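Local coordinates for protein geranyltranstransferase (Stenotrophomonas maltophilia, PDB 7LBJ) that probably condenses allylic diphosphates with isopentenyl diphosphate to build a longer prenyl chain, with magnesium as cofactor, as other trans-prenyl diphosphate synthases do, at residues W18-S32 and M44-L58. Sequence-based numbering, arbitrary orientation. Where two conformers were deposited one is given.
Sequences WRDRIESQLDAALPS and MRYSVLGGGKRMRPL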
loop_
_atom_site.group_PDB
_atom_site.type_symbol
_atom_site.label_atom_id
_atom_site.label_comp_id
_atom_site.label_asym_id
_atom_site.label_seq_id
_atom_site.Cartn_x
_atom_site.Cartn_y
_atom_site.Cartn_z
ATOM N N TRP A 18 -9.427 -7.753 -23.572
ATOM C CA TRP A 18 -9.079 -7.134 -22.290
ATOM C C TRP A 18 -7.904 -7.832 -21.607
ATOM O O TRP A 18 -7.103 -7.173 -20.926
ATOM C CB TRP A 18 -10.302 -7.136 -21.367
ATOM C CG TRP A 18 -11.423 -6.283 -21.881
ATOM C CD1 TRP A 18 -11.325 -5.217 -22.718
ATOM C CD2 TRP A 18 -12.815 -6.426 -21.574
ATOM N NE1 TRP A 18 -12.565 -4.683 -22.958
ATOM C CE2 TRP A 18 -13.500 -5.403 -22.262
ATOM C CE3 TRP A 18 -13.544 -7.306 -20.769
ATOM C CZ2 TRP A 18 -14.894 -5.242 -22.185
ATOM C CZ3 TRP A 18 -14.928 -7.149 -20.695
ATOM C CH2 TRP A 18 -15.585 -6.125 -21.398
ATOM N N ARG A 19 -7.788 -9.155 -21.755
ATOM C CA ARG A 19 -6.619 -9.854 -21.216
ATOM C C ARG A 19 -5.337 -9.432 -21.927
ATOM O O ARG A 19 -4.288 -9.274 -21.286
ATOM C CB ARG A 19 -6.818 -11.365 -21.308
ATOM C CG ARG A 19 -7.717 -11.922 -20.191
ATOM C CD ARG A 19 -8.177 -13.361 -20.428
ATOM N NE ARG A 19 -8.930 -13.856 -19.273
ATOM C CZ ARG A 19 -9.872 -14.785 -19.329
ATOM N NH1 ARG A 19 -10.231 -15.344 -20.481
ATOM N NH2 ARG A 19 -10.486 -15.150 -18.205
ATOM N N ASP A 20 -5.391 -9.253 -23.247
ATOM C CA ASP A 20 -4.228 -8.721 -23.955
ATOM C C ASP A 20 -3.945 -7.290 -23.534
ATOM O O ASP A 20 -2.785 -6.909 -23.344
ATOM C CB ASP A 20 -4.450 -8.778 -25.464
ATOM C CG ASP A 20 -4.451 -10.189 -25.992
ATOM O OD1 ASP A 20 -3.901 -11.072 -25.296
ATOM O OD2 ASP A 20 -4.975 -10.406 -27.111
ATOM N N ARG A 21 -4.998 -6.486 -23.397
ATOM C CA ARG A 21 -4.837 -5.085 -23.040
ATOM C C ARG A 21 -4.180 -4.945 -21.672
ATOM O O ARG A 21 -3.239 -4.159 -21.503
ATOM C CB ARG A 21 -6.202 -4.389 -23.067
ATOM C CG ARG A 21 -6.125 -2.937 -22.697
ATOM C CD ARG A 21 -7.432 -2.197 -22.905
ATOM N NE ARG A 21 -7.179 -0.766 -22.773
ATOM C CZ ARG A 21 -6.909 0.040 -23.785
ATOM N NH1 ARG A 21 -6.922 -0.398 -25.039
ATOM N NH2 ARG A 21 -6.599 1.314 -23.536
ATOM N N ILE A 22 -4.665 -5.699 -20.677
ATOM C CA ILE A 22 -4.108 -5.542 -19.332
ATOM C C ILE A 22 -2.665 -6.057 -19.270
ATOM O O ILE A 22 -1.824 -5.489 -18.551
ATOM C CB ILE A 22 -5.032 -6.195 -18.275
ATOM C CG1 ILE A 22 -4.805 -5.558 -16.883
ATOM C CG2 ILE A 22 -4.851 -7.714 -18.185
ATOM C CD1 ILE A 22 -5.252 -4.106 -16.800
ATOM N N GLU A 23 -2.334 -7.093 -20.045
ATOM C CA GLU A 23 -0.947 -7.538 -20.124
ATOM C C GLU A 23 -0.041 -6.418 -20.632
ATOM O O GLU A 23 1.033 -6.156 -20.064
ATOM C CB GLU A 23 -0.844 -8.761 -21.030
ATOM C CG GLU A 23 0.476 -9.493 -20.915
ATOM C CD GLU A 23 0.614 -10.239 -19.598
ATOM O OE1 GLU A 23 -0.424 -10.645 -19.023
ATOM O OE2 GLU A 23 1.765 -10.417 -19.141
ATOM N N SER A 24 -0.460 -5.745 -21.705
ATOM C CA SER A 24 0.360 -4.683 -22.284
ATOM C C SER A 24 0.442 -3.477 -21.356
ATOM O O SER A 24 1.492 -2.826 -21.260
ATOM C CB SER A 24 -0.209 -4.269 -23.639
ATOM O OG SER A 24 0.515 -3.181 -24.179
ATOM N N GLN A 25 -0.667 -3.153 -20.684
ATOM C CA GLN A 25 -0.696 -2.001 -19.792
ATOM C C GLN A 25 0.199 -2.234 -18.583
ATOM O O GLN A 25 0.960 -1.348 -18.178
ATOM C CB GLN A 25 -2.133 -1.719 -19.349
ATOM C CG GLN A 25 -3.008 -1.150 -20.450
ATOM C CD GLN A 25 -2.771 0.329 -20.654
ATOM O OE1 GLN A 25 -2.512 1.052 -19.700
ATOM N NE2 GLN A 25 -2.869 0.788 -21.898
ATOM N N LEU A 26 0.104 -3.418 -17.984
ATOM C CA LEU A 26 0.947 -3.732 -16.835
ATOM C C LEU A 26 2.422 -3.752 -17.217
ATOM O O LEU A 26 3.278 -3.310 -16.440
ATOM C CB LEU A 26 0.527 -5.078 -16.246
ATOM C CG LEU A 26 -0.800 -5.095 -15.491
ATOM C CD1 LEU A 26 -1.307 -6.551 -15.349
ATOM C CD2 LEU A 26 -0.707 -4.421 -14.102
ATOM N N ASP A 27 2.748 -4.285 -18.396
ATOM C CA ASP A 27 4.144 -4.297 -18.819
ATOM C C ASP A 27 4.687 -2.877 -18.937
ATOM O O ASP A 27 5.820 -2.596 -18.520
ATOM C CB ASP A 27 4.285 -5.050 -20.146
ATOM C CG ASP A 27 5.693 -4.981 -20.720
ATOM O OD1 ASP A 27 6.636 -5.527 -20.096
ATOM O OD2 ASP A 27 5.858 -4.382 -21.806
ATOM N N ALA A 28 3.881 -1.957 -19.471
ATOM C CA ALA A 28 4.348 -0.579 -19.612
ATOM C C ALA A 28 4.356 0.155 -18.273
ATOM O O ALA A 28 5.130 1.101 -18.098
ATOM C CB ALA A 28 3.476 0.175 -20.618
ATOM N N ALA A 29 3.508 -0.256 -17.328
ATOM C CA ALA A 29 3.386 0.425 -16.034
ATOM C C ALA A 29 4.437 0.019 -15.006
ATOM O O ALA A 29 4.643 0.758 -14.034
ATOM C CB ALA A 29 2.011 0.164 -15.414
ATOM N N LEU A 30 5.079 -1.100 -15.175
ATOM C CA LEU A 30 6.058 -1.539 -14.196
ATOM C C LEU A 30 7.473 -1.126 -14.593
ATOM O O LEU A 30 7.798 -1.058 -15.783
ATOM C CB LEU A 30 5.997 -3.061 -14.049
ATOM C CG LEU A 30 4.714 -3.569 -13.410
ATOM C CD1 LEU A 30 4.661 -5.060 -13.622
ATOM C CD2 LEU A 30 4.693 -3.234 -11.921
ATOM N N PRO A 31 8.344 -0.872 -13.607
ATOM C CA PRO A 31 9.730 -0.499 -13.919
ATOM C C PRO A 31 10.452 -1.592 -14.689
ATOM O O PRO A 31 10.151 -2.780 -14.557
ATOM C CB PRO A 31 10.367 -0.294 -12.540
ATOM C CG PRO A 31 9.217 -0.178 -11.571
ATOM C CD PRO A 31 8.104 -0.984 -12.156
ATOM N N SER A 32 11.428 -1.174 -15.489
ATOM C CA SER A 32 12.167 -2.108 -16.322
ATOM C C SER A 32 13.077 -2.982 -15.468
ATOM O O SER A 32 13.661 -2.509 -14.493
ATOM C CB SER A 32 13.018 -1.362 -17.354
ATOM O OG SER A 32 14.137 -2.154 -17.743
ATOM N N MET A 44 8.956 -7.886 -9.113
ATOM C CA MET A 44 7.644 -7.282 -9.299
ATOM C C MET A 44 6.993 -7.781 -10.588
ATOM O O MET A 44 5.814 -8.159 -10.600
ATOM C CB MET A 44 7.783 -5.760 -9.308
ATOM C CG MET A 44 8.125 -5.169 -7.927
ATOM S SD MET A 44 8.611 -3.426 -8.074
ATOM C CE MET A 44 7.042 -2.657 -8.491
ATOM N N ARG A 45 7.753 -7.797 -11.685
ATOM C CA ARG A 45 7.199 -8.247 -12.961
ATOM C C ARG A 45 6.891 -9.731 -12.935
ATOM O O ARG A 45 5.845 -10.158 -13.435
ATOM C CB ARG A 45 8.170 -7.941 -14.099
ATOM C CG ARG A 45 8.263 -6.474 -14.416
ATOM C CD ARG A 45 9.425 -6.152 -15.354
ATOM N NE ARG A 45 9.129 -4.861 -15.946
ATOM C CZ ARG A 45 8.428 -4.696 -17.060
ATOM N NH1 ARG A 45 8.178 -5.706 -17.876
ATOM N NH2 ARG A 45 7.978 -3.483 -17.367
ATOM N N TYR A 46 7.806 -10.530 -12.376
ATOM C CA TYR A 46 7.582 -11.967 -12.258
ATOM C C TYR A 46 6.278 -12.266 -11.538
ATOM O O TYR A 46 5.610 -13.273 -11.833
ATOM C CB TYR A 46 8.753 -12.602 -11.514
ATOM C CG TYR A 46 8.709 -14.102 -11.368
ATOM C CD1 TYR A 46 9.130 -14.931 -12.402
ATOM C CD2 TYR A 46 8.274 -14.697 -10.191
ATOM C CE1 TYR A 46 9.112 -16.318 -12.270
ATOM C CE2 TYR A 46 8.244 -16.098 -10.055
ATOM C CZ TYR A 46 8.668 -16.898 -11.096
ATOM O OH TYR A 46 8.647 -18.286 -10.959
ATOM N N SER A 47 5.911 -11.408 -10.585
ATOM C CA SER A 47 4.735 -11.613 -9.755
ATOM C C SER A 47 3.434 -11.170 -10.409
ATOM O O SER A 47 2.370 -11.440 -9.844
ATOM C CB SER A 47 4.895 -10.846 -8.423
ATOM O OG SER A 47 6.079 -11.243 -7.751
ATOM N N VAL A 48 3.460 -10.464 -11.543
ATOM C CA VAL A 48 2.169 -10.051 -12.082
ATOM C C VAL A 48 2.045 -10.250 -13.592
ATOM O O VAL A 48 0.928 -10.419 -14.095
ATOM C CB VAL A 48 1.845 -8.599 -11.664
ATOM C CG1 VAL A 48 2.639 -7.637 -12.432
ATOM C CG2 VAL A 48 0.357 -8.318 -11.841
ATOM N N LEU A 49 3.160 -10.291 -14.325
ATOM C CA LEU A 49 3.065 -10.500 -15.762
ATOM C C LEU A 49 2.980 -11.993 -16.075
ATOM O O LEU A 49 3.259 -12.854 -15.232
ATOM C CB LEU A 49 4.255 -9.869 -16.512
ATOM C CG LEU A 49 4.443 -8.346 -16.306
ATOM C CD1 LEU A 49 5.610 -7.775 -17.085
ATOM C CD2 LEU A 49 3.159 -7.597 -16.640
ATOM N N GLY A 50 2.583 -12.291 -17.304
ATOM C CA GLY A 50 2.546 -13.661 -17.776
ATOM C C GLY A 50 1.172 -14.287 -17.846
ATOM O O GLY A 50 1.075 -15.524 -17.807
ATOM N N GLY A 51 0.113 -13.487 -17.945
ATOM C CA GLY A 51 -1.205 -14.014 -18.257
ATOM C C GLY A 51 -2.049 -14.378 -17.054
ATOM O O GLY A 51 -1.994 -13.696 -16.029
ATOM N N GLY A 52 -2.836 -15.447 -17.164
ATOM C CA GLY A 52 -3.775 -15.796 -16.115
ATOM C C GLY A 52 -5.175 -15.281 -16.403
ATOM O O GLY A 52 -5.439 -14.599 -17.400
ATOM N N LYS A 53 -6.097 -15.625 -15.488
ATOM C CA LYS A 53 -7.511 -15.336 -15.724
ATOM C C LYS A 53 -7.794 -13.843 -15.773
ATOM O O LYS A 53 -8.706 -13.430 -16.495
ATOM C CB LYS A 53 -8.398 -15.985 -14.653
ATOM C CG LYS A 53 -8.388 -17.503 -14.610
ATOM C CD LYS A 53 -9.094 -17.982 -13.330
ATOM C CE LYS A 53 -8.964 -19.478 -13.123
ATOM N NZ LYS A 53 -10.012 -20.213 -13.872
ATOM N N ARG A 54 -7.049 -13.030 -15.001
ATOM C CA ARG A 54 -7.267 -11.577 -14.895
ATOM C C ARG A 54 -8.716 -11.264 -14.515
ATOM O O ARG A 54 -9.336 -10.340 -15.044
ATOM C CB ARG A 54 -6.886 -10.852 -16.196
ATOM C CG ARG A 54 -5.478 -11.122 -16.706
ATOM C CD ARG A 54 -4.405 -10.668 -15.709
ATOM N NE ARG A 54 -3.085 -10.598 -16.345
ATOM C CZ ARG A 54 -1.949 -10.485 -15.672
ATOM N NH1 ARG A 54 -1.936 -10.424 -14.342
ATOM N NH2 ARG A 54 -0.800 -10.439 -16.342
ATOM N N MET A 55 -9.260 -12.045 -13.578
ATOM C CA MET A 55 -10.669 -11.899 -13.234
ATOM C C MET A 55 -10.982 -10.493 -12.743
ATOM O O MET A 55 -11.998 -9.904 -13.135
ATOM C CB MET A 55 -11.055 -12.932 -12.183
ATOM C CG MET A 55 -12.515 -12.902 -11.801
ATOM S SD MET A 55 -13.606 -13.563 -13.081
ATOM C CE MET A 55 -12.517 -14.638 -14.038
ATOM N N ARG A 56 -10.104 -9.918 -11.918
ATOM C CA ARG A 56 -10.412 -8.592 -11.378
ATOM C C ARG A 56 -10.308 -7.488 -12.430
ATOM O O ARG A 56 -11.223 -6.647 -12.510
ATOM C CB ARG A 56 -9.546 -8.363 -10.133
ATOM C CG ARG A 56 -9.948 -9.378 -9.033
ATOM C CD ARG A 56 -8.879 -9.536 -7.945
ATOM N NE ARG A 56 -9.257 -10.572 -7.000
ATOM C CZ ARG A 56 -9.150 -11.872 -7.234
ATOM N NH1 ARG A 56 -8.651 -12.334 -8.378
ATOM N NH2 ARG A 56 -9.546 -12.731 -6.298
ATOM N N PRO A 57 -9.272 -7.415 -13.261
ATOM C CA PRO A 57 -9.336 -6.470 -14.394
ATOM C C PRO A 57 -10.561 -6.666 -15.274
ATOM O O PRO A 57 -11.190 -5.684 -15.698
ATOM C CB PRO A 57 -8.049 -6.773 -15.175
ATOM C CG PRO A 57 -7.130 -7.316 -14.169
ATOM C CD PRO A 57 -7.961 -8.078 -13.173
ATOM N N LEU A 58 -10.913 -7.919 -15.569
ATOM C CA LEU A 58 -12.075 -8.184 -16.414
ATOM C C LEU A 58 -13.347 -7.631 -15.785
ATOM O O LEU A 58 -14.212 -7.085 -16.478
ATOM C CB LEU A 58 -12.216 -9.682 -16.669
ATOM C CG LEU A 58 -11.200 -10.305 -17.622
ATOM C CD1 LEU A 58 -11.457 -11.786 -17.743
ATOM C CD2 LEU A 58 -11.290 -9.629 -18.979
HETATM O O HOH W 1 -3.116 -10.902 -19.284
#
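The guanidinium of Arg54 is sandwiched between Leu26, whose CD1 sits over one face toward the rim, and the carbonyl of Gly51, whose O lies 3.2 Å above the plane over the centre of the other. At its edge come Glu23, Val48 O and a water. This packs the N-terminal helix 11-29 of the all-helical prenyl synthase fold against the Gly-Gly-Gly-Lys-Arg loop, the segment that in relatives helps bind isopentenyl diphosphate. Arg54 NH2 donates a nearly straight hydrogen bond to Glu23 OE1 (2.7 Å), part of a salt bridge, while NH1 and NH2 together clasp Val48 O; NH1 also meets Glu82 on helix 75-92. Glu23, bent at chi2 (72°), turns its carboxylate back to the loop, where Gly50 N reaches OE2 at 2.7 Å. The water donates to Arg19 O and Glu23 OE1 and accepts from Arg54 NE; with the other bonds and both covered faces it should restrain the guanidinium's rotation.

Toward the helix's C-terminal end, Arg45 has Leu30 O and Pro31 O at its guanidinium edge, bound by NH2 and NE respectively. NH2 also donates to Asp27 O, tilted out of the plane, and NH1 forms a salt bridge on the anti side of Asp27 OD1 (2.7 Å), carboxylate and guanidinium nearly perpendicular. Next to this cluster, Leu30 CD1 packs against Val48 CG1 at a tight 3.5 Å. At the contact's other end, within the helix, Leu58 CD1 lies over one guanidinium face of Arg19, which holds Lys53 O side-on through NE (2.8 Å) and NH2.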